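ATP-dependent RNA helicase HrpB (Escherichia coli, PDB 6EUD) hydrolyses ATP to ADP and phosphate as a DExH-box helicase of the DEAH/RHA type that binds single-stranded RNA. Local coordinates at residues 734-744 with 768-779. Sequence-based numbering, arbitrary orientation.
Sequences MQEMFGEATNP and TRDLSDFWKGAY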
ATOM      1  N   MET A 734      24.162 -40.305  34.830  1.00 46.52           N
ATOM      2  CA  MET A 734      23.562 -41.468  34.195  1.00 45.68           C
ATOM      3  C   MET A 734      22.932 -42.405  35.213  1.00 48.74           C
ATOM      4  O   MET A 734      21.834 -42.905  35.004  1.00 50.72           O
ATOM      5  CB  MET A 734      24.615 -42.215  33.384  1.00 45.88           C
ATOM      6  CG  MET A 734      24.088 -43.429  32.641  1.00 48.00           C
ATOM      7  SD  MET A 734      25.362 -44.243  31.651  1.00 59.48           S
ATOM      8  CE  MET A 734      26.488 -44.839  32.909  1.00 51.74           C
ATOM      9  N   GLN A 735      23.622 -42.611  36.328  1.00 47.57           N
ATOM     10  CA  GLN A 735      23.156 -43.532  37.368  1.00 52.34           C
ATOM     11  C   GLN A 735      21.729 -43.184  37.851  1.00 49.89           C
ATOM     12  O   GLN A 735      20.966 -44.070  38.257  1.00 50.68           O
ATOM     13  CB  GLN A 735      24.151 -43.537  38.547  1.00 52.64           C
ATOM     14  CG  GLN A 735      24.194 -42.229  39.321  1.00 59.23           C
ATOM     15  CD  GLN A 735      25.591 -41.792  39.723  1.00 65.01           C
ATOM     16  OE1 GLN A 735      26.583 -42.245  39.163  1.00 71.02           O
ATOM     17  NE2 GLN A 735      25.670 -40.886  40.686  1.00 64.81           N
ATOM     18  N   GLU A 736      21.370 -41.901  37.779  1.00 42.64           N
ATOM     19  CA  GLU A 736      20.077 -41.443  38.268  1.00 43.08           C
ATOM     20  C   GLU A 736      18.939 -41.750  37.294  1.00 44.42           C
ATOM     21  O   GLU A 736      17.772 -41.700  37.656  1.00 45.23           O
ATOM     22  CB  GLU A 736      20.119 -39.941  38.558  1.00 46.27           C
ATOM     23  CG  GLU A 736      21.018 -39.549  39.731  1.00 52.38           C
ATOM     24  CD  GLU A 736      20.506 -38.321  40.486  1.00 56.32           C
ATOM     25  OE1 GLU A 736      20.803 -37.166  40.083  1.00 57.37           O
ATOM     26  OE2 GLU A 736      19.790 -38.517  41.489  1.00 57.37           O
ATOM     27  N   MET A 737      19.276 -42.063  36.048  1.00 46.67           N
ATOM     28  CA  MET A 737      18.254 -42.353  35.045  1.00 45.48           C
ATOM     29  C   MET A 737      17.891 -43.841  34.978  1.00 45.70           C
ATOM     30  O   MET A 737      17.112 -44.259  34.117  1.00 49.79           O
ATOM     31  CB  MET A 737      18.723 -41.875  33.676  1.00 37.12           C
ATOM     32  CG  MET A 737      18.905 -40.376  33.586  1.00 38.64           C
ATOM     33  SD  MET A 737      17.405 -39.513  34.036  1.00 46.70           S
ATOM     34  CE  MET A 737      16.227 -40.219  32.848  1.00 43.50           C
ATOM     35  N   PHE A 738      18.456 -44.645  35.872  1.00 43.51           N
ATOM     36  CA  PHE A 738      18.128 -46.068  35.892  1.00 48.11           C
ATOM     37  C   PHE A 738      16.661 -46.316  36.223  1.00 49.07           C
ATOM     38  O   PHE A 738      16.116 -45.740  37.172  1.00 52.22           O
ATOM     39  CB  PHE A 738      19.002 -46.808  36.902  1.00 51.76           C
ATOM     40  CG  PHE A 738      20.436 -46.895  36.506  1.00 50.93           C
ATOM     41  CD1 PHE A 738      20.814 -46.692  35.191  1.00 53.04           C
ATOM     42  CD2 PHE A 738      21.407 -47.179  37.445  1.00 47.30           C
ATOM     43  CE1 PHE A 738      22.144 -46.771  34.821  1.00 54.87           C
ATOM     44  CE2 PHE A 738      22.731 -47.256  37.081  1.00 50.34           C
ATOM     45  CZ  PHE A 738      23.102 -47.055  35.766  1.00 51.02           C
ATOM     46  N   GLY A 739      16.026 -47.194  35.459  1.00 50.70           N
ATOM     47  CA  GLY A 739      14.630 -47.513  35.692  1.00 53.90           C
ATOM     48  C   GLY A 739      13.707 -46.827  34.701  1.00 55.96           C
ATOM     49  O   GLY A 739      12.531 -47.186  34.576  1.00 55.95           O
ATOM     50  N   GLU A 740      14.248 -45.833  33.996  1.00 55.13           N
ATOM     51  CA  GLU A 740      13.507 -45.106  32.978  1.00 52.07           C
ATOM     52  C   GLU A 740      13.775 -45.705  31.595  1.00 52.09           C
ATOM     53  O   GLU A 740      14.907 -45.711  31.113  1.00 52.47           O
ATOM     54  CB  GLU A 740      13.873 -43.614  33.014  1.00 54.26           C
ATOM     55  CG  GLU A 740      13.142 -42.774  31.988  1.00 55.89           C
ATOM     56  CD  GLU A 740      11.631 -42.885  32.115  1.00 60.09           C
ATOM     57  OE1 GLU A 740      11.046 -43.821  31.523  1.00 60.91           O
ATOM     58  OE2 GLU A 740      11.026 -42.025  32.789  1.00 64.47           O
ATOM     59  N   ALA A 741      12.729 -46.226  30.966  1.00 53.25           N
ATOM     60  CA  ALA A 741      12.878 -46.889  29.675  1.00 54.79           C
ATOM     61  C   ALA A 741      12.691 -45.901  28.535  1.00 55.37           C
ATOM     62  O   ALA A 741      13.149 -46.133  27.418  1.00 58.12           O
ATOM     63  CB  ALA A 741      11.890 -48.024  29.547  1.00 55.04           C
ATOM     64  N   THR A 742      12.021 -44.792  28.835  1.00 51.84           N
ATOM     65  CA  THR A 742      11.603 -43.839  27.817  1.00 46.30           C
ATOM     66  C   THR A 742      12.213 -42.469  28.050  1.00 44.39           C
ATOM     67  O   THR A 742      12.077 -41.897  29.133  1.00 45.22           O
ATOM     68  CB  THR A 742      10.071 -43.713  27.781  1.00 46.48           C
ATOM     69  OG1 THR A 742       9.497 -44.977  27.437  1.00 52.34           O
ATOM     70  CG2 THR A 742       9.646 -42.701  26.753  1.00 48.75           C
ATOM     71  N   ASN A 743      12.886 -41.948  27.031  1.00 41.94           N
ATOM     72  CA  ASN A 743      13.463 -40.614  27.109  1.00 40.94           C
ATOM     73  C   ASN A 743      12.437 -39.595  27.619  1.00 40.02           C
ATOM     74  O   ASN A 743      11.327 -39.510  27.096  1.00 43.39           O
ATOM     75  CB  ASN A 743      14.001 -40.173  25.743  1.00 40.55           C
ATOM     76  CG  ASN A 743      15.051 -39.081  25.858  1.00 44.29           C
ATOM     77  OD1 ASN A 743      16.244 -39.370  25.819  1.00 43.69           O
ATOM     78  ND2 ASN A 743      14.617 -37.825  26.026  1.00 34.61           N
ATOM     79  N   PRO A 744      12.795 -38.846  28.667  1.00 34.36           N
ATOM     80  CA  PRO A 744      11.928 -37.790  29.228  1.00 33.20           C
ATOM     81  C   PRO A 744      11.445 -36.785  28.180  1.00 37.24           C
ATOM     82  O   PRO A 744      12.154 -36.515  27.208  1.00 38.07           O
ATOM     83  CB  PRO A 744      12.841 -37.092  30.256  1.00 32.30           C
ATOM     84  CG  PRO A 744      13.815 -38.147  30.660  1.00 33.19           C
ATOM     85  CD  PRO A 744      14.017 -39.049  29.469  1.00 37.34           C
ATOM     86  N   THR A 768      22.331 -37.545  24.489  1.00 47.35           N
ATOM     87  CA  THR A 768      21.298 -38.259  23.759  1.00 43.34           C
ATOM     88  C   THR A 768      19.902 -37.724  24.067  1.00 42.55           C
ATOM     89  O   THR A 768      19.634 -37.180  25.150  1.00 37.00           O
ATOM     90  CB  THR A 768      21.344 -39.772  24.077  1.00 44.30           C
ATOM     91  OG1 THR A 768      20.405 -40.467  23.254  1.00 44.70           O
ATOM     92  CG2 THR A 768      21.001 -40.035  25.548  1.00 42.41           C
ATOM     93  N   ARG A 769      19.007 -37.860  23.098  1.00 43.99           N
ATOM     94  CA  ARG A 769      17.608 -37.596  23.376  1.00 43.61           C
ATOM     95  C   ARG A 769      16.812 -38.813  22.963  1.00 42.37           C
ATOM     96  O   ARG A 769      15.593 -38.759  22.842  1.00 41.13           O
ATOM     97  CB  ARG A 769      17.113 -36.332  22.669  1.00 44.00           C
ATOM     98  CG  ARG A 769      17.134 -36.385  21.176  1.00 42.54           C
ATOM     99  CD  ARG A 769      16.507 -35.133  20.618  1.00 41.88           C
ATOM    100  NE  ARG A 769      16.540 -35.137  19.157  1.00 44.66           N
ATOM    101  CZ  ARG A 769      15.958 -34.214  18.407  1.00 42.16           C
ATOM    102  NH1 ARG A 769      15.297 -33.217  18.989  1.00 34.99           N
ATOM    103  NH2 ARG A 769      16.031 -34.291  17.090  1.00 41.20           N
ATOM    104  N   ASP A 770      17.526 -39.915  22.754  1.00 44.38           N
ATOM    105  CA  ASP A 770      16.908 -41.209  22.524  1.00 47.92           C
ATOM    106  C   ASP A 770      17.440 -42.173  23.580  1.00 52.41           C
ATOM    107  O   ASP A 770      18.200 -43.097  23.260  1.00 56.94           O
ATOM    108  CB  ASP A 770      17.208 -41.737  21.117  1.00 55.11           C
ATOM    109  CG  ASP A 770      16.899 -40.724  20.024  1.00 63.22           C
ATOM    110  OD1 ASP A 770      15.755 -40.713  19.528  1.00 68.17           O
ATOM    111  OD2 ASP A 770      17.804 -39.959  19.633  1.00 66.50           O
ATOM    112  N   LEU A 771      17.055 -41.943  24.834  1.00 45.15           N
ATOM    113  CA  LEU A 771      17.547 -42.731  25.959  1.00 43.98           C
ATOM    114  C   LEU A 771      17.401 -44.230  25.726  1.00 50.81           C
ATOM    115  O   LEU A 771      18.313 -44.991  26.056  1.00 52.42           O
ATOM    116  CB  LEU A 771      16.832 -42.333  27.252  1.00 41.18           C
ATOM    117  CG  LEU A 771      17.125 -43.121  28.531  1.00 46.35           C
ATOM    118  CD1 LEU A 771      18.594 -43.029  28.972  1.00 44.95           C
ATOM    119  CD2 LEU A 771      16.190 -42.636  29.631  1.00 46.60           C
ATOM    120  N   SER A 772      16.275 -44.642  25.141  1.00 54.76           N
ATOM    121  CA  SER A 772      16.025 -46.049  24.815  1.00 61.67           C
ATOM    122  C   SER A 772      17.095 -46.638  23.889  1.00 60.23           C
ATOM    123  O   SER A 772      17.563 -47.756  24.105  1.00 63.89           O
ATOM    124  CB  SER A 772      14.647 -46.204  24.182  1.00 72.41           C
ATOM    125  OG  SER A 772      14.343 -47.568  23.978  1.00 89.69           O
ATOM    126  N   ASP A 773      17.490 -45.884  22.867  1.00 58.90           N
ATOM    127  CA  ASP A 773      18.590 -46.296  21.996  1.00 61.48           C
ATOM    128  C   ASP A 773      19.913 -46.375  22.744  1.00 58.06           C
ATOM    129  O   ASP A 773      20.788 -47.169  22.402  1.00 63.65           O
ATOM    130  CB  ASP A 773      18.755 -45.336  20.818  1.00 69.76           C
ATOM    131  CG  ASP A 773      17.673 -45.495  19.790  1.00 82.17           C
ATOM    132  OD1 ASP A 773      16.945 -46.509  19.861  1.00 90.76           O
ATOM    133  OD2 ASP A 773      17.557 -44.616  18.907  1.00 86.40           O
ATOM    134  N   PHE A 774      20.078 -45.529  23.751  1.00 52.72           N
ATOM    135  CA  PHE A 774      21.344 -45.480  24.458  1.00 53.29           C
ATOM    136  C   PHE A 774      21.559 -46.737  25.306  1.00 54.03           C
ATOM    137  O   PHE A 774      22.622 -47.361  25.247  1.00 53.78           O
ATOM    138  CB  PHE A 774      21.433 -44.238  25.335  1.00 49.49           C
ATOM    139  CG  PHE A 774      22.618 -44.246  26.229  1.00 52.66           C
ATOM    140  CD1 PHE A 774      23.892 -44.028  25.715  1.00 57.13           C
ATOM    141  CD2 PHE A 774      22.476 -44.517  27.582  1.00 52.17           C
ATOM    142  CE1 PHE A 774      25.010 -44.060  26.551  1.00 59.21           C
ATOM    143  CE2 PHE A 774      23.580 -44.553  28.419  1.00 54.38           C
ATOM    144  CZ  PHE A 774      24.852 -44.323  27.902  1.00 56.82           C
ATOM    145  N   TRP A 775      20.546 -47.097  26.090  1.00 52.24           N
ATOM    146  CA  TRP A 775      20.588 -48.327  26.868  1.00 56.56           C
ATOM    147  C   TRP A 775      20.951 -49.545  25.997  1.00 59.90           C
ATOM    148  O   TRP A 775      21.782 -50.364  26.386  1.00 58.62           O
ATOM    149  CB  TRP A 775      19.243 -48.585  27.558  1.00 53.55           C
ATOM    150  CG  TRP A 775      18.810 -47.619  28.659  1.00 49.08           C
ATOM    151  CD1 TRP A 775      17.526 -47.235  28.928  1.00 46.30           C
ATOM    152  CD2 TRP A 775      19.637 -46.938  29.628  1.00 47.40           C
ATOM    153  NE1 TRP A 775      17.498 -46.370  29.993  1.00 45.96           N
ATOM    154  CE2 TRP A 775      18.778 -46.172  30.445  1.00 47.33           C
ATOM    155  CE3 TRP A 775      21.015 -46.897  29.880  1.00 47.78           C
ATOM    156  CZ2 TRP A 775      19.247 -45.384  31.505  1.00 41.45           C
ATOM    157  CZ3 TRP A 775      21.479 -46.119  30.931  1.00 46.15           C
ATOM    158  CH2 TRP A 775      20.598 -45.372  31.729  1.00 43.30           C
ATOM    159  N   LYS A 776      20.328 -49.654  24.823  1.00 61.61           N
ATOM    160  CA  LYS A 776      20.596 -50.763  23.907  1.00 65.33           C
ATOM    161  C   LYS A 776      21.894 -50.574  23.117  1.00 70.10           C
ATOM    162  O   LYS A 776      22.482 -51.539  22.641  1.00 72.92           O
ATOM    163  CB  LYS A 776      19.427 -50.939  22.935  1.00 68.15           C
ATOM    164  CG  LYS A 776      18.116 -51.330  23.589  1.00 70.61           C
ATOM    165  CD  LYS A 776      16.945 -51.160  22.629  1.00 74.17           C
ATOM    166  CE  LYS A 776      15.632 -51.618  23.264  1.00 75.63           C
ATOM    167  NZ  LYS A 776      15.560 -53.107  23.444  1.00 77.63           N
ATOM    168  N   GLY A 777      22.343 -49.333  22.975  1.00 72.10           N
ATOM    169  CA  GLY A 777      23.479 -49.042  22.118  1.00 71.54           C
ATOM    170  C   GLY A 777      24.778 -48.768  22.848  1.00 72.04           C
ATOM    171  O   GLY A 777      25.428 -49.688  23.340  1.00 71.42           O
ATOM    172  N   ALA A 778      25.148 -47.490  22.927  1.00 71.80           N
ATOM    173  CA  ALA A 778      26.449 -47.084  23.447  1.00 69.34           C
ATOM    174  C   ALA A 778      26.626 -47.366  24.938  1.00 70.00           C
ATOM    175  O   ALA A 778      27.736 -47.243  25.459  1.00 71.25           O
ATOM    176  CB  ALA A 778      26.681 -45.611  23.170  1.00 65.46           C
ATOM    177  N   TYR A 779      25.550 -47.751  25.624  1.00 68.04           N
ATOM    178  CA  TYR A 779      25.650 -48.023  27.056  1.00 66.50           C
ATOM    179  C   TYR A 779      26.614 -49.166  27.376  1.00 71.41           C
ATOM    180  O   TYR A 779      27.326 -49.098  28.376  1.00 71.14           O
ATOM    181  CB  TYR A 779      24.280 -48.340  27.670  1.00 61.88           C
ATOM    182  CG  TYR A 779      24.371 -48.757  29.136  1.00 62.57           C
ATOM    183  CD1 TYR A 779      24.526 -47.808  30.152  1.00 60.79           C
ATOM    184  CD2 TYR A 779      24.324 -50.096  29.505  1.00 62.47           C
ATOM    185  CE1 TYR A 779      24.617 -48.189  31.490  1.00 57.09           C
ATOM    186  CE2 TYR A 779      24.419 -50.483  30.839  1.00 61.76           C
ATOM    187  CZ  TYR A 779      24.561 -49.529  31.825  1.00 60.13           C
ATOM    188  OH  TYR A 779      24.656 -49.929  33.147  1.00 63.37           O
TER
HETATM  189  O   HOH W   1      13.607 -43.143  23.931  1.00 37.33           O
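Trp775, on the short helix 771-776, slots its indole against the loop 734-744, and Asn743 grips the first turn of that helix; both segments belong to the mixed beta-sheet domain in the C-terminal region of this helicase. The loop follows strand 729-733, folds through a type II turn from Met737 to Glu740, and packs against the helix that follows strand 764-768. Trp775 NE1 donates to Glu740 O at 2.9 Å, nearly straight (162°) and close to the ring plane, a bond that, together with the packing round the ring, limits how the indole can turn. Its CH2 corner meets Phe738 CD1 at 3.7 Å, the two ring planes inclined at 49°. Leu771 CD1 lies over one face of the indole, toward its rim, while CD2 of the same leucine reaches Glu740 CG and, at 4.0 Å, Met737 CE. Replacing Trp775 with alanine removes the indole, and Glu740 O would probably lose its donor while a gap opened among Phe738, Met737 and Met734. Met734 stretches out with CG trans to its backbone N (chi1 -178°), which carries SD into a Met-aromatic contact at the rims of two rings, 3.7 Å from Phe774 CE2 and 4.0 Å from Tyr779 CD1. Val782 and Met786 of helix 779-789 also touch this methionine, and the Tyr779 hydroxyl bonds to Pro796 O. At the other end, both polar atoms of the Asn743 amide are engaged: ND2 gives hydrogen bonds to Pro744 O and Leu753 O, while OD1, through a lone pair in the carbonyl plane, accepts from Leu771 N at 2.9 Å.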